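PDB 4EHU: activator of 2-hydroxyisocaproyl-CoA dehydratase, which transfers one electron to (R)-2-hydroxyisocaproyl-CoA dehydratase as it hydrolyses ATP, activating that enzyme in the reductive branch of L-leucine fermentation. Local coordinates for residues 8-12 with 101-105; 212-218 with 240-244; 154-160 with 183-189. One frame throughout, in Å; residues are numbered along the deposited sequence.

How the contacts relate
Contacts 1 and 2 build one nucleotide site, and contact 3 lies apart from it. The loops 8-12 and 101-105 hold the beta- and gamma-phosphates of ANP, whereas 212-218 and 240-244 hold the alpha-phosphate and reach the adenine. Their centres are about 10 Å apart and they touch directly: Ala12 CB lies 3.7 Å from Gln241 NE2, and Gly101 O lies 3.9 Å from Val216 CG2. The centre of contact 3 is about 25 Å from that of contact 1 and about 23 Å from that of contact 2. Helix 182-204, which carries contact 3, leads along the chain to strand 210-213 of contact 2, and loop 154-160 comes shortly before the cluster ligand Cys164.

Contact 1. Residues 8-12 with 101-105; sequences IGSTA and GGQDA. With ANP (phosphoaminophosphonic acid-adenylate ester), chain D.
Two loops of matching backbone face each other across the phosphates of ANP, nearest at Thr11 and Gly102 (CA to CA 5.4 Å). In each, a glycine near phi/psi -100/-165 is followed by a helical residue, one near -130/-25, then an extended fourth, closed by Gly9 N to Ala12 O (3.1 Å) and Gly101 N to Asp104 O (3.0 Å). Ser10, CA-to-CB bond toward 101-105, has chi1 p, which brings OG to the bridging nitrogen: ANP N3B donates to Ser10 OG at 2.8 Å, and Ser10 OG and Thr11 OG1 (chi1 m) share a 2.7 Å hydrogen bond. Thr11 OG1 rests 3.2 Å from Gly102 CA, where a CB would collide with it. Gln103 (chi1 p, chi2 t) folds over Ser10, CD to CB 3.4 Å; Phe167 of the second subunit packs on it. Six backbone amides of these loops donate to ANP: Ser10 N to O1G (3.1 Å), Thr11 N and Ala12 N to O1B (2.9, 2.8 Å), Gly102 N to O3A (3.1 Å), Gln103 N and Asp104 N to O3G (2.9, 3.1 Å). Each loop turns the first hairpin of its own sheet, the paired phosphate-binding hairpins characteristic of actin-fold ATPases.

Contact 2. Residues 212-218 with 240-244; sequences MVGGVAR and PQLTG. With ANP (phosphoaminophosphonic acid-adenylate ester), chain D.
Gly215 N donates to ANP O2A at 2.8 Å, and Gln241 NE2 to ANP O1A at 2.9 Å, so the alpha-phosphate joins the two segments. Between them, Gly214 N bonds Pro240 O (2.9 Å, 155°) and Arg218 NH1 bonds Gln241 OE1 (2.9 Å). The strand ends at Val213; at phi/psi 95/166 a CB on Gly214 would jam against Val213 O, and one on Gly215 would clash with ANP O4'. A 3-10 turn covers 216-218. Gly214 CA lies 4.2 Å from Gln241 CA. Gln241 (chi1 t, chi2 t) extends past Gly215, its CG 3.7 Å from Gly215 CA. Arg218 (m, t, p) sets one guanidinium face against the adenine amino group, CZ to ANP N6 3.2 Å. Outward, Pro240 packs on Ala217 (CB to CB 3.7 Å) and Arg218 (CG to CG 3.8 Å), while Thr243 OG1, bonded to His83, lies 3.4 Å from Val213 CB. With OE1 taken by Arg218, Gln241 turns NE2 to the alpha-phosphate, which it and Gly215 N bind as uncharged donors.

Contact 3. Residues 154-160 with 183-189; sequences SQNEVSI and EDIVAGI
Asp184 (chi1 m) tucks its carboxylate into the bend of loop 154-157, overlapping Ser154 and the backbone of the next two residues. Its OD1 accepts from Ser154 OG at 2.7 Å, from Asn156 N at 3.1 Å (148°), and weakly from Gln155 N at 3.2 Å. Water 1 adds a bridge, accepting from Gln155 N at 3.1 Å and donating to Asp184 OD2 at 2.7 Å. Ser154 has chi1 t, which sets its OG also 3.3 Å from Ala187 CB.

The loop has no regular structure; it turns at Gln155 and Asn156 and runs on extended from Glu157. Glu157 CA lies 4.3 Å from Asp184 CA. One turn of helix further, Val158 and Gly188 are the nearest pair, CA to CA 5.2 Å. Val158 N donates to Asp184 O (3.1 Å, 179°), an oxygen that also takes the helical bond from Gly188 N at 3.1 Å. A side chain at 188 would strike Val158 O, so the glycine lets the loop lie close on the helix. Glu157 (chi1 t, chi2 t) lays its CG 3.5 Å from Gly188 N and sends OE1 on to Thr191 OG1. Apolar contacts finish the seam: Val158 CG1 to Ile185 CG1 at 4.1 Å and Ile160 CD1 to Ile189 CG1 at 4.0 Å.

These hydrogen bonds tie the start of helix 182-204 to the loop joining helices 147-151 and 165-177. Val158 and Ile160 also pack on helix 165-177, while Ile189 reaches helix 130-140 and Val186 meets helices 130-140 and 147-151.

Contact 1. Residues 8-12 with 101-105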
loop_
_atom_site.group_PDB
_atom_site.type_symbol
_atom_site.label_atom_id
_atom_site.label_comp_id
_atom_site.label_asym_id
_atom_site.label_seq_id
_atom_site.Cartn_x
_atom_site.Cartn_y
_atom_site.Cartn_z
ATOM N N ILE A 8 0.021 5.482 -22.989
ATOM C CA ILE A 8 1.181 4.927 -22.322
ATOM C C ILE A 8 0.969 5.043 -20.827
ATOM O O ILE A 8 1.202 6.091 -20.234
ATOM C CB ILE A 8 2.462 5.668 -22.745
ATOM C CG1 ILE A 8 2.555 5.695 -24.272
ATOM C CG2 ILE A 8 3.679 4.994 -22.138
ATOM C CD1 ILE A 8 3.610 6.667 -24.807
ATOM N N GLY A 9 0.477 3.971 -20.214
ATOM C CA GLY A 9 0.159 4.032 -18.804
ATOM C C GLY A 9 1.315 3.560 -17.954
ATOM O O GLY A 9 2.413 3.327 -18.457
ATOM N N SER A 10 1.048 3.392 -16.669
ATOM C CA SER A 10 2.058 2.929 -15.729
ATOM C C SER A 10 2.535 1.525 -16.074
ATOM O O SER A 10 3.656 1.138 -15.755
ATOM C CB SER A 10 1.471 2.926 -14.321
ATOM O OG SER A 10 0.467 1.935 -14.156
ATOM N N THR A 11 1.674 0.770 -16.745
ATOM C CA THR A 11 1.767 -0.683 -16.727
ATOM C C THR A 11 1.742 -1.284 -18.117
ATOM O O THR A 11 2.445 -2.255 -18.390
ATOM C CB THR A 11 0.606 -1.275 -15.917
ATOM O OG1 THR A 11 0.661 -0.770 -14.577
ATOM C CG2 THR A 11 0.664 -2.808 -15.903
ATOM N N ALA A 12 0.936 -0.708 -19.002
ATOM C CA ALA A 12 0.856 -1.208 -20.359
ATOM C C ALA A 12 0.753 -0.080 -21.365
ATOM O O ALA A 12 0.244 0.996 -21.048
ATOM C CB ALA A 12 -0.342 -2.135 -20.512
ATOM N N GLY A 101 -6.726 0.980 -13.555
ATOM C CA GLY A 101 -5.481 0.684 -14.240
ATOM C C GLY A 101 -4.493 -0.015 -13.317
ATOM O O GLY A 101 -4.868 -0.533 -12.262
ATOM N N GLY A 102 -3.229 -0.017 -13.725
ATOM C CA GLY A 102 -2.167 -0.676 -12.996
ATOM C C GLY A 102 -1.632 0.092 -11.802
ATOM O O GLY A 102 -1.056 -0.519 -10.899
ATOM N N GLN A 103 -1.795 1.411 -11.761
ATOM C CA GLN A 103 -1.322 2.154 -10.592
ATOM C C GLN A 103 -2.353 3.081 -9.953
ATOM O O GLN A 103 -2.159 3.542 -8.825
ATOM C CB GLN A 103 -0.042 2.947 -10.914
ATOM C CG GLN A 103 -0.269 4.244 -11.676
ATOM C CD GLN A 103 1.015 5.078 -11.773
ATOM O OE1 GLN A 103 2.081 4.644 -11.340
ATOM N NE2 GLN A 103 0.908 6.266 -12.349
ATOM N N ASP A 104 -3.451 3.364 -10.651
ATOM C CA ASP A 104 -4.506 4.135 -10.011
ATOM C C ASP A 104 -5.883 3.753 -10.519
ATOM O O ASP A 104 -6.008 3.090 -11.533
ATOM C CB ASP A 104 -4.269 5.662 -10.072
ATOM C CG ASP A 104 -4.328 6.247 -11.492
ATOM O OD1 ASP A 104 -5.367 6.084 -12.163
ATOM O OD2 ASP A 104 -3.340 6.910 -11.906
ATOM N N ALA A 105 -6.903 4.142 -9.767
ATOM C CA ALA A 105 -8.272 3.915 -10.187
ATOM C C ALA A 105 -8.917 5.270 -10.238
ATOM O O ALA A 105 -8.765 6.082 -9.315
ATOM C CB ALA A 105 -9.002 3.048 -9.190
HETATM P PG ANP D . -2.580 3.589 -15.085
HETATM O O1G ANP D . -1.430 4.568 -15.283
HETATM O O2G ANP D . -3.782 4.024 -15.886
HETATM O O3G ANP D . -2.892 3.342 -13.661
HETATM P PB ANP D . -2.274 1.436 -17.196
HETATM O O1B ANP D . -0.996 0.966 -17.840
HETATM O O2B ANP D . -3.193 2.301 -18.060
HETATM N N3B ANP D . -1.880 2.132 -15.662
HETATM P PA ANP D . -4.119 -0.737 -17.759
HETATM O O1A ANP D . -3.398 -1.030 -19.027
HETATM O O2A ANP D . -5.451 -0.020 -17.757
HETATM O O3A ANP D . -3.141 0.118 -16.788
HETATM O "O5'" ANP D . -4.303 -2.052 -16.853
HETATM C "C5'" ANP D . -3.159 -2.775 -16.388
HETATM C "C4'" ANP D . -3.633 -4.050 -15.698
HETATM O "O4'" ANP D . -4.801 -4.698 -16.178
HETATM C "C3'" ANP D . -2.754 -4.975 -14.877
HETATM O "O3'" ANP D . -2.312 -4.333 -13.673
HETATM C "C2'" ANP D . -3.665 -6.189 -14.663
HETATM O "O2'" ANP D . -4.134 -6.296 -13.308
HETATM C "C1'" ANP D . -4.864 -6.004 -15.593
HETATM N N9 ANP D . -4.882 -6.942 -16.730
HETATM C C8 ANP D . -4.100 -6.901 -17.829
HETATM N N7 ANP D . -4.435 -7.892 -18.693
HETATM C C5 ANP D . -5.463 -8.569 -18.123
HETATM C C6 ANP D . -6.301 -9.712 -18.492
HETATM N N6 ANP D . -6.074 -10.350 -19.665
HETATM N N1 ANP D . -7.275 -10.092 -17.625
HETATM C C2 ANP D . -7.502 -9.459 -16.465
HETATM N N3 ANP D . -6.766 -8.412 -16.061
HETATM C C4 ANP D . -5.763 -7.935 -16.841
#

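Contact 2. Residues 212-218 with 240-244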
loop_
_atom_site.group_PDB
_atom_site.type_symbol
_atom_site.label_atom_id
_atom_site.label_comp_id
_atom_site.label_asym_id
_atom_site.label_seq_id
_atom_site.Cartn_x
_atom_site.Cartn_y
_atom_site.Cartn_z
ATOM N N MET A 212 -17.137 0.360 -17.044
ATOM C CA MET A 212 -15.786 0.096 -16.554
ATOM C C MET A 212 -14.807 -0.085 -17.715
ATOM O O MET A 212 -15.095 -0.762 -18.701
ATOM C CB MET A 212 -15.719 -1.131 -15.643
ATOM C CG MET A 212 -14.353 -1.265 -14.955
ATOM S SD MET A 212 -14.189 -2.680 -13.856
ATOM C CE MET A 212 -15.636 -2.357 -12.850
ATOM N N VAL A 213 -13.644 0.539 -17.566
ATOM C CA VAL A 213 -12.568 0.455 -18.533
ATOM C C VAL A 213 -11.238 0.236 -17.797
ATOM O O VAL A 213 -11.201 0.147 -16.556
ATOM C CB VAL A 213 -12.477 1.765 -19.357
ATOM C CG1 VAL A 213 -13.813 2.005 -20.039
ATOM C CG2 VAL A 213 -12.091 2.951 -18.456
ATOM N N GLY A 214 -10.157 0.133 -18.569
ATOM C CA GLY A 214 -8.867 -0.220 -18.006
ATOM C C GLY A 214 -8.633 -1.713 -18.126
ATOM O O GLY A 214 -9.573 -2.500 -18.380
ATOM N N GLY A 215 -7.382 -2.108 -17.913
ATOM C CA GLY A 215 -6.998 -3.504 -18.071
ATOM C C GLY A 215 -7.691 -4.382 -17.028
ATOM O O GLY A 215 -7.997 -5.540 -17.313
ATOM N N VAL A 216 -7.947 -3.830 -15.841
ATOM C CA VAL A 216 -8.583 -4.602 -14.776
ATOM C C VAL A 216 -10.026 -4.928 -15.134
ATOM O O VAL A 216 -10.587 -5.912 -14.637
ATOM C CB VAL A 216 -8.493 -3.869 -13.426
ATOM C CG1 VAL A 216 -9.270 -4.606 -12.325
ATOM C CG2 VAL A 216 -7.032 -3.732 -13.038
ATOM N N ALA A 217 -10.633 -4.139 -16.016
ATOM C CA ALA A 217 -12.002 -4.458 -16.466
ATOM C C ALA A 217 -12.065 -5.712 -17.342
ATOM O O ALA A 217 -13.155 -6.229 -17.626
ATOM C CB ALA A 217 -12.616 -3.273 -17.203
ATOM N N ARG A 218 -10.910 -6.196 -17.793
ATOM C CA ARG A 218 -10.859 -7.478 -18.484
ATOM C C ARG A 218 -11.090 -8.650 -17.519
ATOM O O ARG A 218 -11.328 -9.769 -17.973
ATOM C CB ARG A 218 -9.516 -7.664 -19.184
ATOM C CG ARG A 218 -9.262 -6.637 -20.263
ATOM C CD ARG A 218 -7.872 -6.802 -20.838
ATOM N NE ARG A 218 -7.736 -7.999 -21.652
ATOM C CZ ARG A 218 -6.582 -8.373 -22.191
ATOM N NH1 ARG A 218 -5.481 -7.652 -21.974
ATOM N NH2 ARG A 218 -6.522 -9.463 -22.935
ATOM N N PRO A 240 -12.005 -2.917 -23.253
ATOM C CA PRO A 240 -11.927 -1.965 -22.132
ATOM C C PRO A 240 -10.548 -1.371 -21.887
ATOM O O PRO A 240 -10.448 -0.228 -21.462
ATOM C CB PRO A 240 -12.326 -2.820 -20.913
ATOM C CG PRO A 240 -12.006 -4.236 -21.351
ATOM C CD PRO A 240 -12.350 -4.283 -22.808
ATOM N N GLN A 241 -9.492 -2.126 -22.148
ATOM C CA GLN A 241 -8.134 -1.637 -21.891
ATOM C C GLN A 241 -7.688 -0.594 -22.928
ATOM O O GLN A 241 -6.703 0.106 -22.729
ATOM C CB GLN A 241 -7.149 -2.810 -21.887
ATOM C CG GLN A 241 -5.772 -2.446 -21.353
ATOM C CD GLN A 241 -4.909 -3.666 -21.148
ATOM O OE1 GLN A 241 -5.217 -4.757 -21.653
ATOM N NE2 GLN A 241 -3.827 -3.502 -20.391
ATOM N N LEU A 242 -8.445 -0.487 -24.015
ATOM C CA LEU A 242 -8.061 0.341 -25.154
ATOM C C LEU A 242 -8.851 1.640 -25.304
ATOM O O LEU A 242 -8.655 2.357 -26.301
ATOM C CB LEU A 242 -8.233 -0.480 -26.437
ATOM C CG LEU A 242 -7.150 -1.534 -26.685
ATOM C CD1 LEU A 242 -7.663 -2.617 -27.621
ATOM C CD2 LEU A 242 -5.870 -0.891 -27.231
ATOM N N THR A 243 -9.734 1.960 -24.359
ATOM C CA THR A 243 -10.598 3.126 -24.555
ATOM C C THR A 243 -9.824 4.438 -24.534
ATOM O O THR A 243 -10.236 5.420 -25.173
ATOM C CB THR A 243 -11.724 3.199 -23.514
ATOM O OG1 THR A 243 -11.183 3.010 -22.209
ATOM C CG2 THR A 243 -12.768 2.083 -23.776
ATOM N N GLY A 244 -8.709 4.446 -23.811
ATOM C CA GLY A 244 -7.875 5.645 -23.743
ATOM C C GLY A 244 -7.214 5.875 -25.096
ATOM O O GLY A 244 -7.154 7.003 -25.605
HETATM P PG ANP D . -2.580 3.589 -15.085
HETATM O O1G ANP D . -1.430 4.568 -15.283
HETATM O O2G ANP D . -3.782 4.024 -15.886
HETATM O O3G ANP D . -2.892 3.342 -13.661
HETATM P PB ANP D . -2.274 1.436 -17.196
HETATM O O1B ANP D . -0.996 0.966 -17.840
HETATM O O2B ANP D . -3.193 2.301 -18.060
HETATM N N3B ANP D . -1.880 2.132 -15.662
HETATM P PA ANP D . -4.119 -0.737 -17.759
HETATM O O1A ANP D . -3.398 -1.030 -19.027
HETATM O O2A ANP D . -5.451 -0.020 -17.757
HETATM O O3A ANP D . -3.141 0.118 -16.788
HETATM O "O5'" ANP D . -4.303 -2.052 -16.853
HETATM C "C5'" ANP D . -3.159 -2.775 -16.388
HETATM C "C4'" ANP D . -3.633 -4.050 -15.698
HETATM O "O4'" ANP D . -4.801 -4.698 -16.178
HETATM C "C3'" ANP D . -2.754 -4.975 -14.877
HETATM O "O3'" ANP D . -2.312 -4.333 -13.673
HETATM C "C2'" ANP D . -3.665 -6.189 -14.663
HETATM O "O2'" ANP D . -4.134 -6.296 -13.308
HETATM C "C1'" ANP D . -4.864 -6.004 -15.593
HETATM N N9 ANP D . -4.882 -6.942 -16.730
HETATM C C8 ANP D . -4.100 -6.901 -17.829
HETATM N N7 ANP D . -4.435 -7.892 -18.693
HETATM C C5 ANP D . -5.463 -8.569 -18.123
HETATM C C6 ANP D . -6.301 -9.712 -18.492
HETATM N N6 ANP D . -6.074 -10.350 -19.665
HETATM N N1 ANP D . -7.275 -10.092 -17.625
HETATM C C2 ANP D . -7.502 -9.459 -16.465
HETATM N N3 ANP D . -6.766 -8.412 -16.061
HETATM C C4 ANP D . -5.763 -7.935 -16.841
#

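Contact 3. Residues 154-160 with 183-189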
loop_
_atom_site.group_PDB
_atom_site.type_symbol
_atom_site.label_atom_id
_atom_site.label_comp_id
_atom_site.label_asym_id
_atom_site.label_seq_id
_atom_site.Cartn_x
_atom_site.Cartn_y
_atom_site.Cartn_z
ATOM N N SER A 154 -16.464 -19.704 -7.031
ATOM C CA SER A 154 -16.543 -19.435 -5.595
ATOM C C SER A 154 -17.979 -19.563 -5.096
ATOM O O SER A 154 -18.912 -19.021 -5.692
ATOM C CB SER A 154 -16.013 -18.018 -5.302
ATOM O OG SER A 154 -16.237 -17.672 -3.942
ATOM N N GLN A 155 -18.125 -20.277 -3.987
ATOM C CA GLN A 155 -19.406 -20.356 -3.293
ATOM C C GLN A 155 -19.317 -19.765 -1.889
ATOM O O GLN A 155 -20.332 -19.375 -1.315
ATOM C CB GLN A 155 -19.832 -21.810 -3.196
ATOM C CG GLN A 155 -20.195 -22.350 -4.588
ATOM C CD GLN A 155 -20.268 -23.869 -4.586
ATOM O OE1 GLN A 155 -19.282 -24.556 -4.879
ATOM N NE2 GLN A 155 -21.434 -24.415 -4.212
ATOM N N ASN A 156 -18.131 -19.720 -1.306
ATOM C CA ASN A 156 -18.016 -19.130 0.025
ATOM C C ASN A 156 -16.684 -18.395 0.148
ATOM O O ASN A 156 -15.682 -18.895 0.658
ATOM C CB ASN A 156 -18.222 -20.161 1.134
ATOM C CG ASN A 156 -19.597 -20.848 1.066
ATOM O OD1 ASN A 156 -20.562 -20.465 1.752
ATOM N ND2 ASN A 156 -19.683 -21.871 0.234
ATOM N N GLU A 157 -16.732 -17.192 -0.386
ATOM C CA GLU A 157 -15.627 -16.243 -0.400
ATOM C C GLU A 157 -14.881 -16.197 0.931
ATOM O O GLU A 157 -15.501 -16.193 1.996
ATOM C CB GLU A 157 -16.202 -14.861 -0.697
ATOM C CG GLU A 157 -15.202 -13.749 -0.670
ATOM C CD GLU A 157 -15.845 -12.390 -0.879
ATOM O OE1 GLU A 157 -16.709 -12.290 -1.738
ATOM O OE2 GLU A 157 -15.489 -11.445 -0.152
ATOM N N VAL A 158 -13.553 -16.158 0.873
ATOM C CA VAL A 158 -12.767 -15.998 2.106
ATOM C C VAL A 158 -12.778 -14.530 2.531
ATOM O O VAL A 158 -12.898 -13.652 1.716
ATOM C CB VAL A 158 -11.294 -16.381 1.940
ATOM C CG1 VAL A 158 -11.139 -17.796 1.453
ATOM C CG2 VAL A 158 -10.574 -15.356 1.025
ATOM N N SER A 159 -12.642 -14.284 3.820
ATOM C CA SER A 159 -12.618 -12.912 4.294
ATOM C C SER A 159 -11.190 -12.400 4.200
ATOM O O SER A 159 -10.255 -13.127 4.495
ATOM C CB SER A 159 -13.130 -12.839 5.730
ATOM O OG SER A 159 -12.464 -13.789 6.548
ATOM N N ILE A 160 -11.034 -11.171 3.728
ATOM C CA ILE A 160 -9.754 -10.469 3.833
ATOM C C ILE A 160 -10.059 -9.213 4.620
ATOM O O ILE A 160 -10.828 -8.370 4.162
ATOM C CB ILE A 160 -9.176 -10.088 2.470
ATOM C CG1 ILE A 160 -8.928 -11.347 1.624
ATOM C CG2 ILE A 160 -7.885 -9.287 2.635
ATOM C CD1 ILE A 160 -8.321 -11.053 0.277
ATOM N N GLU A 183 -10.646 -20.703 -5.614
ATOM C CA GLU A 183 -11.687 -19.836 -6.136
ATOM C C GLU A 183 -12.263 -18.914 -5.058
ATOM O O GLU A 183 -12.665 -17.782 -5.361
ATOM C CB GLU A 183 -12.816 -20.647 -6.796
ATOM C CG GLU A 183 -13.520 -21.678 -5.862
ATOM C CD GLU A 183 -12.918 -23.086 -5.902
ATOM O OE1 GLU A 183 -11.706 -23.231 -6.155
ATOM O OE2 GLU A 183 -13.662 -24.066 -5.671
ATOM N N ASP A 184 -12.326 -19.390 -3.813
ATOM C CA ASP A 184 -12.814 -18.545 -2.718
ATOM C C ASP A 184 -11.789 -17.499 -2.289
ATOM O O ASP A 184 -12.162 -16.416 -1.869
ATOM C CB ASP A 184 -13.217 -19.407 -1.512
ATOM C CG ASP A 184 -14.458 -20.254 -1.811
ATOM O OD1 ASP A 184 -15.337 -19.746 -2.544
ATOM O OD2 ASP A 184 -14.538 -21.427 -1.339
ATOM N N ILE A 185 -10.510 -17.840 -2.399
ATOM C CA ILE A 185 -9.423 -16.878 -2.154
ATOM C C ILE A 185 -9.475 -15.788 -3.203
ATOM O O ILE A 185 -9.422 -14.601 -2.881
ATOM C CB ILE A 185 -8.036 -17.559 -2.186
ATOM C CG1 ILE A 185 -7.922 -18.571 -1.040
ATOM C CG2 ILE A 185 -6.898 -16.511 -2.083
ATOM C CD1 ILE A 185 -6.656 -19.395 -1.107
ATOM N N VAL A 186 -9.608 -16.189 -4.463
ATOM C CA VAL A 186 -9.720 -15.221 -5.559
ATOM C C VAL A 186 -10.968 -14.338 -5.413
ATOM O O VAL A 186 -10.879 -13.121 -5.613
ATOM C CB VAL A 186 -9.731 -15.917 -6.931
ATOM C CG1 VAL A 186 -9.986 -14.903 -8.057
ATOM C CG2 VAL A 186 -8.410 -16.647 -7.157
ATOM N N ALA A 187 -12.125 -14.912 -5.069
ATOM C CA ALA A 187 -13.305 -14.065 -4.884
ATOM C C ALA A 187 -13.031 -13.018 -3.803
ATOM O O ALA A 187 -13.470 -11.878 -3.939
ATOM C CB ALA A 187 -14.572 -14.890 -4.522
ATOM N N GLY A 188 -12.346 -13.408 -2.727
ATOM C CA GLY A 188 -12.051 -12.466 -1.648
ATOM C C GLY A 188 -11.152 -11.348 -2.128
ATOM O O GLY A 188 -11.352 -10.207 -1.761
ATOM N N ILE A 189 -10.156 -11.695 -2.934
ATOM C CA ILE A 189 -9.250 -10.713 -3.533
ATOM C C ILE A 189 -10.039 -9.712 -4.400
ATOM O O ILE A 189 -9.809 -8.512 -4.346
ATOM C CB ILE A 189 -8.189 -11.457 -4.371
ATOM C CG1 ILE A 189 -7.114 -12.055 -3.439
ATOM C CG2 ILE A 189 -7.578 -10.537 -5.432
ATOM C CD1 ILE A 189 -6.282 -13.148 -4.141
HETATM O O HOH W 1 -16.583 -22.612 -2.709
HETATM O O HOH W 2 -16.325 -24.190 -4.929
#